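Local structure of chitin elicitor-binding protein (Oryza sativa subsp. japonica, 5JCD) at residues Ser15-Ser21 with Ser62-Phe68; Ser21-Tyr27 with Ser54-Ala60; Phe101-Val105 with Ile130-Cys134. The protein binds chitin oligosaccharides through the LysM-containing part crystallised here, a section of the longer rice receptor that perceives this fungal elicitor and signals for defence. All coordinates share one frame; numbering follows the deposited sequence.

Contact 1: Ser15-Ser21 with Ser62-Phe68; sequences SAILYTS and STVKIPF
Tyr19 O is gripped twice from the opposing strand: Val64 N binds it in the carbonyl plane at 2.7 Å, and Thr63 CA sends a C-H to the same oxygen from 3.0 Å. In return Tyr19 N reaches Val64 O at 2.7 Å, the donor standing well above that carbonyl plane. This exchange belongs to an antiparallel ladder joining strands 12-20 and 63-72 of the mixed sheet, in which Ser15, Ile17 and Tyr19 form hydrogen-bonded pairs with Phe68, Ile66 and Val64, while Ser21 N extends the series to Ser62 O. The strand axes run at 153°. Side chains of the hydrogen-bonded pairs make a largely apolar face. There Ile66 lies alongside Tyr19, pointing the same way, and its CD1 touches Tyr19 CB at 3.6 Å. With CG held between its own N and carbonyl carbon (chi1 57°), Phe68 folds back over the neighbouring strand; Ser15 CB lies over one ring face, 4.3 Å from the centroid, and Ile17 N meets the ring's edge. The other face is more mixed: Leu18 CD1 rests on Thr63 CB at 3.8 Å. Tyr19 carries its hydroxyl beyond the ladder to Val100 O. Helix 27-34 packs on Ile17, Tyr19, Val64 and Ile66, helix 39-45 touches Val64, Ile66 and Pro67, and strand 145-150 extends the sheet, parallel to strand 12-20.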
loop_
_atom_site.group_PDB
_atom_site.type_symbol
_atom_site.label_atom_id
_atom_site.label_comp_id
_atom_site.label_asym_id
_atom_site.label_seq_id
_atom_site.Cartn_x
_atom_site.Cartn_y
_atom_site.Cartn_z
ATOM N N SER A 15 -2.298 8.876 -1.247
ATOM C CA SER A 15 -1.383 7.998 -0.504
ATOM C C SER A 15 -0.619 7.126 -1.480
ATOM O O SER A 15 -0.783 7.255 -2.699
ATOM C CB SER A 15 -2.150 7.074 0.436
ATOM O OG SER A 15 -2.793 7.764 1.479
ATOM N N ALA A 16 0.203 6.225 -0.946
ATOM C CA ALA A 16 0.944 5.276 -1.780
ATOM C C ALA A 16 1.308 3.982 -1.052
ATOM O O ALA A 16 1.364 3.955 0.175
ATOM C CB ALA A 16 2.238 5.937 -2.331
ATOM N N ILE A 17 1.572 2.924 -1.816
ATOM C CA ILE A 17 2.318 1.778 -1.300
ATOM C C ILE A 17 3.638 1.706 -2.039
ATOM O O ILE A 17 3.712 2.033 -3.219
ATOM C CB ILE A 17 1.574 0.409 -1.486
ATOM C CG1 ILE A 17 1.281 0.150 -2.980
ATOM C CG2 ILE A 17 0.304 0.350 -0.634
ATOM C CD1 ILE A 17 0.609 -1.239 -3.318
ATOM N N LEU A 18 4.686 1.261 -1.360
ATOM C CA LEU A 18 5.912 0.937 -2.076
ATOM C C LEU A 18 5.760 -0.528 -2.495
ATOM O O LEU A 18 5.856 -1.446 -1.673
ATOM C CB LEU A 18 7.148 1.157 -1.201
ATOM C CG LEU A 18 8.473 0.887 -1.907
ATOM C CD1 LEU A 18 8.700 1.899 -3.055
ATOM C CD2 LEU A 18 9.662 0.859 -0.946
ATOM N N TYR A 19 5.467 -0.749 -3.769
ATOM C CA TYR A 19 5.108 -2.092 -4.234
ATOM C C TYR A 19 6.321 -2.888 -4.661
ATOM O O TYR A 19 7.143 -2.402 -5.435
ATOM C CB TYR A 19 4.112 -1.997 -5.400
ATOM C CG TYR A 19 3.600 -3.324 -5.910
ATOM C CD1 TYR A 19 2.853 -4.162 -5.086
ATOM C CD2 TYR A 19 3.807 -3.718 -7.231
ATOM C CE1 TYR A 19 2.347 -5.360 -5.540
ATOM C CE2 TYR A 19 3.304 -4.926 -7.697
ATOM C CZ TYR A 19 2.576 -5.739 -6.838
ATOM O OH TYR A 19 2.071 -6.938 -7.255
ATOM N N THR A 20 6.424 -4.120 -4.155
ATOM C CA THR A 20 7.471 -5.038 -4.587
ATOM C C THR A 20 6.865 -5.923 -5.642
ATOM O O THR A 20 5.939 -6.690 -5.358
ATOM C CB THR A 20 8.011 -5.914 -3.442
ATOM O OG1 THR A 20 8.590 -5.083 -2.425
ATOM C CG2 THR A 20 9.071 -6.888 -3.976
ATOM N N SER A 21 7.355 -5.793 -6.867
ATOM C CA SER A 21 6.763 -6.531 -7.992
ATOM C C SER A 21 7.150 -8.021 -7.957
ATOM O O SER A 21 8.327 -8.353 -8.076
ATOM C CB SER A 21 7.203 -5.899 -9.311
ATOM O OG SER A 21 6.609 -6.547 -10.416
ATOM N N SER A 62 11.848 -5.900 -7.591
ATOM C CA SER A 62 12.177 -4.478 -7.453
ATOM C C SER A 62 10.948 -3.715 -7.016
ATOM O O SER A 62 9.830 -4.216 -7.144
ATOM C CB SER A 62 12.695 -3.900 -8.764
ATOM O OG SER A 62 11.626 -3.598 -9.638
ATOM N N THR A 63 11.145 -2.514 -6.483
ATOM C CA THR A 63 10.027 -1.765 -5.906
ATOM C C THR A 63 9.536 -0.637 -6.803
ATOM O O THR A 63 10.295 -0.072 -7.570
ATOM C CB THR A 63 10.397 -1.161 -4.541
ATOM O OG1 THR A 63 11.471 -0.235 -4.711
ATOM C CG2 THR A 63 10.818 -2.266 -3.562
ATOM N N VAL A 64 8.247 -0.339 -6.699
ATOM C CA VAL A 64 7.636 0.749 -7.424
ATOM C C VAL A 64 6.677 1.449 -6.508
ATOM O O VAL A 64 5.832 0.821 -5.877
ATOM C CB VAL A 64 6.800 0.255 -8.634
ATOM C CG1 VAL A 64 6.197 1.451 -9.407
ATOM C CG2 VAL A 64 7.632 -0.600 -9.547
ATOM N N LYS A 65 6.774 2.767 -6.474
ATOM C CA LYS A 65 5.860 3.564 -5.701
ATOM C C LYS A 65 4.537 3.663 -6.435
ATOM O O LYS A 65 4.480 4.161 -7.544
ATOM C CB LYS A 65 6.453 4.940 -5.524
ATOM C CG LYS A 65 5.951 5.709 -4.312
ATOM C CD LYS A 65 6.831 6.951 -4.127
ATOM C CE LYS A 65 6.587 7.678 -2.827
ATOM N NZ LYS A 65 5.215 8.203 -2.716
ATOM N N ILE A 66 3.463 3.234 -5.804
ATOM C CA ILE A 66 2.166 3.288 -6.456
ATOM C C ILE A 66 1.217 4.183 -5.667
ATOM O O ILE A 66 0.864 3.859 -4.551
ATOM C CB ILE A 66 1.577 1.874 -6.675
ATOM C CG1 ILE A 66 2.570 1.043 -7.507
ATOM C CG2 ILE A 66 0.192 1.958 -7.330
ATOM C CD1 ILE A 66 2.111 -0.320 -7.859
ATOM N N PRO A 67 0.863 5.348 -6.240
ATOM C CA PRO A 67 -0.059 6.338 -5.660
ATOM C C PRO A 67 -1.509 5.957 -5.857
ATOM O O PRO A 67 -1.835 5.266 -6.821
ATOM C CB PRO A 67 0.253 7.636 -6.434
ATOM C CG PRO A 67 1.075 7.254 -7.596
ATOM C CD PRO A 67 1.371 5.766 -7.555
ATOM N N PHE A 68 -2.364 6.355 -4.927
ATOM C CA PHE A 68 -3.778 6.093 -5.091
ATOM C C PHE A 68 -4.606 7.025 -4.231
ATOM O O PHE A 68 -4.081 7.708 -3.367
ATOM C CB PHE A 68 -4.106 4.623 -4.759
ATOM C CG PHE A 68 -3.702 4.199 -3.373
ATOM C CD1 PHE A 68 -4.572 4.356 -2.303
ATOM C CD2 PHE A 68 -2.448 3.639 -3.142
ATOM C CE1 PHE A 68 -4.191 3.970 -1.034
ATOM C CE2 PHE A 68 -2.068 3.260 -1.885
ATOM C CZ PHE A 68 -2.930 3.418 -0.824
#

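Contact 2: Ser21-Tyr27 with Ser54-Ala60; sequences SPNATTY and SSAPVAA. With NAG (2-acetamido-2-deoxy-beta-D-glucopyranose), chain E.
Thr25 and Val58 form the hydrogen-bonded pair of a two-stranded antiparallel sheet whose strands, 25-26 and 57-58, enclose helices 27-34 and 39-45 in sequence, a beta-alpha-alpha-beta order consistent with the LysM fold. Their backbones bond both ways: Thr25 N meets Val58 O in the carbonyl plane, whereas Val58 N comes to Thr25 O from above it, each at 2.8 Å. A third bond, Tyr27 N to Ala56 O, carries the pairing into the start of the helix. Thr26 is the N-cap; its OG1, turned between its own N and carbonyl carbon (chi1 66°), accepts from Asn29 N. On the face carrying Thr25 and Val58, the valine spreads its branches, CG1 against Ser21 CB at 3.9 Å and CG2 against Tyr27 CE1 at 3.7 Å, the valine and tyrosine side chains crossing at about a right angle. Ala56 O lies in the plane of the tyrosine ring, at its edge, 3.4 Å from CD1. The far end of the sheet faces carbohydrate. Pro22 and Asn23 belong to the chitin-binding site, and with Ala60 and Asn61 they lie beside an N-acetylglucosamine, most likely the N-linked sugar of Asn61 and not a chitin unit. The sugar's O6 hydroxyl donates to Pro22 O at 2.7 Å, while Ala60 CB lies 3.8 Å from the ring oxygen O5.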
loop_
_atom_site.group_PDB
_atom_site.type_symbol
_atom_site.label_atom_id
_atom_site.label_comp_id
_atom_site.label_asym_id
_atom_site.label_seq_id
_atom_site.Cartn_x
_atom_site.Cartn_y
_atom_site.Cartn_z
ATOM N N SER A 21 7.355 -5.793 -6.867
ATOM C CA SER A 21 6.763 -6.531 -7.992
ATOM C C SER A 21 7.150 -8.021 -7.957
ATOM O O SER A 21 8.327 -8.353 -8.076
ATOM C CB SER A 21 7.203 -5.899 -9.311
ATOM O OG SER A 21 6.609 -6.547 -10.416
ATOM N N PRO A 22 6.159 -8.920 -7.811
ATOM C CA PRO A 22 6.477 -10.346 -7.732
ATOM C C PRO A 22 7.186 -10.823 -9.000
ATOM O O PRO A 22 8.076 -11.670 -8.919
ATOM C CB PRO A 22 5.105 -11.010 -7.590
ATOM C CG PRO A 22 4.190 -9.920 -7.045
ATOM C CD PRO A 22 4.708 -8.665 -7.710
ATOM N N ASN A 23 6.845 -10.242 -10.144
ATOM C CA ASN A 23 7.463 -10.652 -11.402
ATOM C C ASN A 23 7.974 -9.478 -12.193
ATOM O O ASN A 23 7.754 -8.331 -11.814
ATOM C CB ASN A 23 6.468 -11.413 -12.268
ATOM C CG ASN A 23 5.980 -12.666 -11.605
ATOM O OD1 ASN A 23 6.699 -13.262 -10.799
ATOM N ND2 ASN A 23 4.753 -13.084 -11.932
ATOM N N ALA A 24 8.657 -9.781 -13.294
ATOM C CA ALA A 24 9.056 -8.776 -14.263
ATOM C C ALA A 24 7.782 -8.304 -14.905
ATOM O O ALA A 24 6.911 -9.108 -15.247
ATOM C CB ALA A 24 10.005 -9.380 -15.326
ATOM N N THR A 25 7.644 -6.997 -15.030
ATOM C CA THR A 25 6.432 -6.444 -15.612
ATOM C C THR A 25 6.786 -5.073 -16.173
ATOM O O THR A 25 7.965 -4.746 -16.359
ATOM C CB THR A 25 5.274 -6.352 -14.571
ATOM O OG1 THR A 25 4.117 -5.764 -15.172
ATOM C CG2 THR A 25 5.667 -5.519 -13.389
ATOM N N THR A 26 5.780 -4.258 -16.429
ATOM C CA THR A 26 6.039 -2.920 -16.937
ATOM C C THR A 26 5.158 -1.921 -16.208
ATOM O O THR A 26 4.155 -2.304 -15.599
ATOM C CB THR A 26 5.690 -2.855 -18.437
ATOM O OG1 THR A 26 4.275 -3.041 -18.592
ATOM C CG2 THR A 26 6.425 -3.952 -19.222
ATOM N N TYR A 27 5.488 -0.637 -16.323
ATOM C CA TYR A 27 4.649 0.407 -15.733
ATOM C C TYR A 27 3.221 0.334 -16.257
ATOM O O TYR A 27 2.281 0.476 -15.477
ATOM C CB TYR A 27 5.279 1.809 -15.898
ATOM C CG TYR A 27 6.361 2.105 -14.847
ATOM C CD1 TYR A 27 7.661 1.646 -14.988
ATOM C CD2 TYR A 27 6.054 2.828 -13.698
ATOM C CE1 TYR A 27 8.632 1.906 -14.010
ATOM C CE2 TYR A 27 7.001 3.086 -12.728
ATOM C CZ TYR A 27 8.288 2.612 -12.885
ATOM O OH TYR A 27 9.235 2.884 -11.921
ATOM N N SER A 54 5.120 3.202 -21.694
ATOM C CA SER A 54 4.392 2.406 -20.730
ATOM C C SER A 54 5.031 1.037 -20.575
ATOM O O SER A 54 4.728 0.308 -19.629
ATOM C CB SER A 54 2.941 2.236 -21.143
ATOM O OG SER A 54 2.823 1.079 -21.940
ATOM N N SER A 55 5.905 0.691 -21.515
ATOM C CA SER A 55 6.560 -0.616 -21.521
ATOM C C SER A 55 7.821 -0.571 -20.679
ATOM O O SER A 55 8.569 -1.548 -20.612
ATOM C CB SER A 55 6.907 -1.066 -22.947
ATOM O OG SER A 55 7.886 -0.230 -23.545
ATOM N N ALA A 56 8.061 0.570 -20.041
ATOM C CA ALA A 56 9.241 0.711 -19.187
ATOM C C ALA A 56 9.266 -0.418 -18.143
ATOM O O ALA A 56 8.286 -0.644 -17.428
ATOM C CB ALA A 56 9.232 2.052 -18.516
ATOM N N PRO A 57 10.401 -1.113 -18.053
ATOM C CA PRO A 57 10.435 -2.391 -17.332
ATOM C C PRO A 57 10.529 -2.230 -15.815
ATOM O O PRO A 57 11.196 -1.336 -15.305
ATOM C CB PRO A 57 11.698 -3.057 -17.884
ATOM C CG PRO A 57 12.616 -1.893 -18.132
ATOM C CD PRO A 57 11.713 -0.766 -18.619
ATOM N N VAL A 58 9.831 -3.102 -15.105
ATOM C CA VAL A 58 10.036 -3.250 -13.677
ATOM C C VAL A 58 10.505 -4.670 -13.460
ATOM O O VAL A 58 9.797 -5.629 -13.779
ATOM C CB VAL A 58 8.746 -3.007 -12.880
ATOM C CG1 VAL A 58 9.017 -3.158 -11.395
ATOM C CG2 VAL A 58 8.164 -1.642 -13.207
ATOM N N ALA A 59 11.700 -4.808 -12.910
ATOM C CA ALA A 59 12.288 -6.122 -12.709
ATOM C C ALA A 59 11.569 -6.840 -11.584
ATOM O O ALA A 59 10.979 -6.210 -10.700
ATOM C CB ALA A 59 13.761 -6.005 -12.399
ATOM N N ALA A 60 11.616 -8.161 -11.633
ATOM C CA ALA A 60 11.160 -8.984 -10.532
ATOM C C ALA A 60 11.856 -8.566 -9.239
ATOM O O ALA A 60 13.057 -8.305 -9.245
ATOM C CB ALA A 60 11.459 -10.435 -10.834
HETATM C C1 NAG E . 12.995 -12.502 -7.765
HETATM C C2 NAG E . 13.674 -13.329 -6.671
HETATM C C3 NAG E . 13.525 -14.830 -6.869
HETATM C C4 NAG E . 12.084 -15.224 -7.196
HETATM C C5 NAG E . 11.520 -14.325 -8.286
HETATM C C6 NAG E . 10.030 -14.592 -8.427
HETATM C C7 NAG E . 15.504 -12.097 -5.677
HETATM C C8 NAG E . 16.926 -11.666 -5.832
HETATM N N2 NAG E . 15.074 -12.958 -6.587
HETATM O O3 NAG E . 13.863 -15.414 -5.637
HETATM O O4 NAG E . 11.986 -16.590 -7.588
HETATM O O5 NAG E . 11.682 -12.947 -7.987
HETATM O O6 NAG E . 9.527 -13.908 -9.549
HETATM O O7 NAG E . 14.796 -11.670 -4.764
#

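Contact 3: Phe101-Val105 with Ile130-Cys134; sequences FNAFV and IPLPC
Phe101 to Phe104 form a type I' beta turn, closed by Phe104 N on Phe101 O at 2.7 Å, and it faces an inverse gamma turn centred on Pro131, whose closing bond from Leu132 N to Ile130 O is weak. The first turn lies between helices 93-100 and 107-113 of the first LysM domain; the second follows strand 127-129, so the contact ties the inter-helix loop to the chain that follows this strand. No hydrogen bond spans the two segments, and the side chains do the joining. Ile130 reaches Phe101 with both branches: CG2 stands over the centre of one ring face, 4.0 Å from the centroid and 10° off the normal, while CG1 reaches CE2 at 3.7 Å. Because CG1 lies anti to the carbonyl carbon (chi1 -52°) and CG2 anti to the backbone N, the isoleucine offers the ring these two branches together. Leu132 CD2 makes a looser approach from an oblique direction. Replacing Phe101 by an alanine would probably open a gap beside Ile130 and leave its CG2 without the ring face it rests on. Val105 packs beside this pair, its CG1 within 3.2 Å of Pro131 O, a carbonyl whose hydrogen bond comes from Asn2 ND2. The ring of Pro133 covers the end of the turn, CG lying 3.5 Å from Phe104 O and CD 3.9 Å from Phe104 CB, while the phenyl group of Phe104 leads off to Ile17. Beyond the gamma turn, Cys134 is joined to Cys70 by a disulfide. With seven buried residues meeting and no hydrogen bond between the segments, cohesion here rests on the fit of aromatic, branched and proline surfaces.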
loop_
_atom_site.group_PDB
_atom_site.type_symbol
_atom_site.label_atom_id
_atom_site.label_comp_id
_atom_site.label_asym_id
_atom_site.label_seq_id
_atom_site.Cartn_x
_atom_site.Cartn_y
_atom_site.Cartn_z
ATOM N N PHE A 101 -0.336 -8.759 -3.258
ATOM C CA PHE A 101 -0.325 -7.444 -2.640
ATOM C C PHE A 101 0.614 -7.315 -1.435
ATOM O O PHE A 101 0.346 -6.543 -0.488
ATOM C CB PHE A 101 -1.751 -7.029 -2.310
ATOM C CG PHE A 101 -2.621 -6.950 -3.519
ATOM C CD1 PHE A 101 -2.505 -5.887 -4.400
ATOM C CD2 PHE A 101 -3.521 -7.971 -3.814
ATOM C CE1 PHE A 101 -3.280 -5.815 -5.535
ATOM C CE2 PHE A 101 -4.311 -7.916 -4.954
ATOM C CZ PHE A 101 -4.196 -6.834 -5.817
ATOM N N ASN A 102 1.702 -8.088 -1.470
ATOM C CA ASN A 102 2.809 -7.877 -0.556
ATOM C C ASN A 102 2.398 -8.042 0.904
ATOM O O ASN A 102 3.091 -7.572 1.798
ATOM C CB ASN A 102 3.367 -6.438 -0.730
ATOM C CG ASN A 102 4.058 -6.199 -2.066
ATOM O OD1 ASN A 102 4.521 -5.088 -2.331
ATOM N ND2 ASN A 102 4.160 -7.226 -2.896
ATOM N N ALA A 103 1.277 -8.708 1.145
ATOM C CA ALA A 103 0.676 -8.745 2.482
ATOM C C ALA A 103 0.425 -7.344 3.070
ATOM O O ALA A 103 0.412 -7.181 4.292
ATOM C CB ALA A 103 1.519 -9.596 3.450
ATOM N N PHE A 104 0.196 -6.346 2.212
ATOM C CA PHE A 104 -0.231 -5.034 2.707
ATOM C C PHE A 104 -1.602 -5.127 3.347
ATOM O O PHE A 104 -1.979 -4.273 4.141
ATOM C CB PHE A 104 -0.239 -3.953 1.609
ATOM C CG PHE A 104 1.108 -3.380 1.323
ATOM C CD1 PHE A 104 1.845 -2.777 2.336
ATOM C CD2 PHE A 104 1.636 -3.418 0.042
ATOM C CE1 PHE A 104 3.108 -2.238 2.087
ATOM C CE2 PHE A 104 2.897 -2.888 -0.216
ATOM C CZ PHE A 104 3.631 -2.292 0.808
ATOM N N VAL A 105 -2.365 -6.148 2.964
ATOM C CA VAL A 105 -3.615 -6.463 3.645
ATOM C C VAL A 105 -3.613 -7.922 4.095
ATOM O O VAL A 105 -2.903 -8.750 3.518
ATOM C CB VAL A 105 -4.821 -6.255 2.728
ATOM C CG1 VAL A 105 -4.848 -4.819 2.218
ATOM C CG2 VAL A 105 -4.780 -7.238 1.556
ATOM N N ILE A 130 -9.607 -4.554 -3.081
ATOM C CA ILE A 130 -8.460 -4.695 -2.194
ATOM C C ILE A 130 -8.229 -3.372 -1.432
ATOM O O ILE A 130 -7.832 -2.372 -2.020
ATOM C CB ILE A 130 -7.194 -5.061 -3.002
ATOM C CG1 ILE A 130 -7.451 -6.276 -3.906
ATOM C CG2 ILE A 130 -6.002 -5.283 -2.088
ATOM C CD1 ILE A 130 -7.859 -7.552 -3.162
ATOM N N PRO A 131 -8.472 -3.366 -0.115
ATOM C CA PRO A 131 -8.318 -2.135 0.668
ATOM C C PRO A 131 -6.874 -1.859 1.104
ATOM O O PRO A 131 -6.551 -2.052 2.270
ATOM C CB PRO A 131 -9.153 -2.426 1.912
ATOM C CG PRO A 131 -8.978 -3.919 2.108
ATOM C CD PRO A 131 -8.901 -4.503 0.715
ATOM N N LEU A 132 -6.024 -1.397 0.195
ATOM C CA LEU A 132 -4.662 -0.987 0.572
ATOM C C LEU A 132 -4.673 0.020 1.724
ATOM O O LEU A 132 -5.499 0.952 1.764
ATOM C CB LEU A 132 -3.942 -0.390 -0.635
ATOM C CG LEU A 132 -3.944 -1.303 -1.863
ATOM C CD1 LEU A 132 -3.405 -0.580 -3.062
ATOM C CD2 LEU A 132 -3.091 -2.543 -1.573
ATOM N N PRO A 133 -3.764 -0.172 2.680
ATOM C CA PRO A 133 -3.763 0.672 3.874
ATOM C C PRO A 133 -3.248 2.097 3.612
ATOM O O PRO A 133 -2.263 2.322 2.898
ATOM C CB PRO A 133 -2.830 -0.084 4.820
ATOM C CG PRO A 133 -1.864 -0.757 3.904
ATOM C CD PRO A 133 -2.605 -1.079 2.638
ATOM N N CYS A 134 -3.927 3.060 4.215
ATOM C CA CYS A 134 -3.585 4.452 4.022
ATOM C C CYS A 134 -4.187 5.276 5.134
ATOM O O CYS A 134 -4.869 4.754 6.009
ATOM C CB CYS A 134 -4.093 4.963 2.657
ATOM S SG CYS A 134 -5.897 4.863 2.387
#

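How the contacts relate
Contacts 1 and 3 lie in the core near the centre of the chain, whereas contact 2 sits further out, partly exposed and beside carbohydrate. Contact 1 is held by a continuous backbone ladder; contact 2 repeats that chemistry in miniature, adding a helix cap and a sugar bond; contact 3 has apolar packing and no hydrogen bond across it. Contacts 1 and 2 share Ser21: strand 25-26 follows strand 12-20 in the chain, and strand 63-72 follows strand 57-58, with Val64 packed on Val58 and Tyr27. Contact 3 reaches the same sheet as contact 1, where Asn102 OD1 probably accepts from Thr20 N and Phe104 abuts Leu18. Contacts 2 and 3 do not touch, while contact 1 touches both.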